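Local coordinates for halogenase PltM (PDB 6BZN), which halogenates phenolic substrates, accepting an unusual range of substrates and halides, and binds the flavin FAD, at residues A[149-153]-A[154-158]. Numbering follows the deposited sequence.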
loop_
_atom_site.group_PDB
_atom_site.type_symbol
_atom_site.label_atom_id
_atom_site.label_comp_id
_atom_site.label_asym_id
_atom_site.label_seq_id
_atom_site.Cartn_x
_atom_site.Cartn_y
_atom_site.Cartn_z
ATOM N N MET A 149 -11.337 11.049 -13.613
ATOM C CA MET A 149 -12.222 12.184 -13.861
ATOM C C MET A 149 -11.646 13.480 -13.272
ATOM O O MET A 149 -11.756 14.539 -13.899
ATOM C CB MET A 149 -13.628 11.929 -13.351
ATOM C CG MET A 149 -14.349 10.802 -14.065
ATOM S SD MET A 149 -15.881 10.401 -13.190
ATOM C CE MET A 149 -16.254 8.793 -13.898
ATOM N N ILE A 150 -10.997 13.404 -12.108
ATOM C CA ILE A 150 -10.311 14.588 -11.554
ATOM C C ILE A 150 -9.306 15.136 -12.573
ATOM O O ILE A 150 -9.300 16.332 -12.870
ATOM C CB ILE A 150 -9.552 14.313 -10.234
ATOM C CG1 ILE A 150 -10.513 13.788 -9.157
ATOM C CG2 ILE A 150 -8.874 15.601 -9.757
ATOM C CD1 ILE A 150 -9.871 13.435 -7.832
ATOM N N ALA A 151 -8.452 14.254 -13.088
ATOM C CA ALA A 151 -7.421 14.654 -14.050
ATOM C C ALA A 151 -8.011 15.280 -15.311
ATOM O O ALA A 151 -7.537 16.325 -15.780
ATOM C CB ALA A 151 -6.569 13.469 -14.428
ATOM N N LEU A 152 -9.039 14.633 -15.853
ATOM C CA LEU A 152 -9.683 15.109 -17.087
ATOM C C LEU A 152 -10.294 16.500 -16.912
ATOM O O LEU A 152 -10.207 17.355 -17.801
ATOM C CB LEU A 152 -10.775 14.124 -17.529
ATOM C CG LEU A 152 -10.259 12.777 -18.026
ATOM C CD1 LEU A 152 -11.382 11.750 -18.163
ATOM C CD2 LEU A 152 -9.555 12.956 -19.356
ATOM N N LYS A 153 -10.920 16.715 -15.761
ATOM C CA LYS A 153 -11.557 18.005 -15.468
ATOM C C LYS A 153 -10.539 19.132 -15.287
ATOM O O LYS A 153 -10.877 20.308 -15.440
ATOM C CB LYS A 153 -12.459 17.890 -14.242
ATOM C CG LYS A 153 -13.706 17.051 -14.498
ATOM C CD LYS A 153 -14.658 17.022 -13.311
ATOM C CE LYS A 153 -14.046 16.362 -12.093
ATOM N NZ LYS A 153 -14.979 16.437 -10.945
ATOM N N HIS A 154 -9.306 18.774 -14.942
ATOM C CA HIS A 154 -8.212 19.740 -14.852
ATOM C C HIS A 154 -7.412 19.902 -16.135
ATOM O O HIS A 154 -6.437 20.641 -16.145
ATOM C CB HIS A 154 -7.298 19.391 -13.688
ATOM C CG HIS A 154 -7.888 19.735 -12.369
ATOM N ND1 HIS A 154 -8.689 18.864 -11.668
ATOM C CD2 HIS A 154 -7.843 20.877 -11.644
ATOM C CE1 HIS A 154 -9.093 19.444 -10.555
ATOM N NE2 HIS A 154 -8.588 20.664 -10.513
ATOM N N GLY A 155 -7.822 19.244 -17.217
ATOM C CA GLY A 155 -7.200 19.450 -18.524
ATOM C C GLY A 155 -6.202 18.412 -18.994
ATOM O O GLY A 155 -5.685 18.534 -20.109
ATOM N N ALA A 156 -5.930 17.376 -18.191
ATOM C CA ALA A 156 -5.108 16.267 -18.658
ATOM C C ALA A 156 -5.834 15.563 -19.808
ATOM O O ALA A 156 -7.053 15.378 -19.748
ATOM C CB ALA A 156 -4.823 15.285 -17.528
ATOM N N GLU A 157 -5.106 15.240 -20.874
ATOM C CA GLU A 157 -5.642 14.409 -21.952
ATOM C C GLU A 157 -5.400 12.949 -21.610
ATOM O O GLU A 157 -4.392 12.619 -20.988
ATOM C CB GLU A 157 -5.004 14.759 -23.296
ATOM C CG GLU A 157 -5.567 13.976 -24.480
ATOM C CD GLU A 157 -4.894 14.302 -25.810
ATOM O OE1 GLU A 157 -4.335 15.432 -25.938
ATOM O OE2 GLU A 157 -4.941 13.412 -26.713
ATOM N N SER A 158 -6.331 12.092 -22.020
ATOM C CA SER A 158 -6.265 10.656 -21.762
ATOM C C SER A 158 -6.624 9.897 -23.032
ATOM O O SER A 158 -7.605 10.245 -23.687
ATOM C CB SER A 158 -7.243 10.271 -20.664
ATOM O OG SER A 158 -7.351 8.867 -20.550
HETATM O O HOH W 1 -9.114 16.954 -20.291
#
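His154 closes the last turn of helix 140-153 by gripping the carbonyl oxygen of Ile150 twice. Its ring nitrogen ND1 donates to Ile150 O at 2.9 Å in a nearly straight bond (168°), with the oxygen almost in the ring plane. The backbone N of His154 donates to the same Ile150 O from the opposite face of the carbonyl plane, over a longer 3.2 Å. With CG beside its backbone N (chi1 -75°), the imidazole extends across the helix end, side by side with Ile150, whose CG2 lies 3.8 Å from ND1. Replacing the imidazole by the methyl of an alanine is likely to cost Ile150 O the straighter of these two bonds and to take away the ring that packs beside CG2.

The chain leaves the helix at Gly155, whose positive phi (101°) would make a CB collide with the carbonyl oxygen of His154. Gly155 N bonds Leu152 O, and Ala156 N reaches back to Ala151 O at 3.1 Å, while the CB atoms of Ala151 and Ala156 meet at 4.0 Å. A water donates to both Leu152 O and Ala156 O, bridging helix and exit, and Leu152 CD2 lies against Ser158 CB at 3.8 Å.

Farther out, Ala40 of helix 33-44 packs on Ile150 and Ala151, and Lys153 NZ forms a salt bridge with Glu85. Glu157 bonds through its backbone to Val49 and Ile51, placing strand 157-159 at the edge of the parallel sheet, beside strand 49-52 and near the FAD-binding Asp53. This is a Schellman C-cap, leading a helix into the outer strand of a Rossmann-type FAD-binding fold.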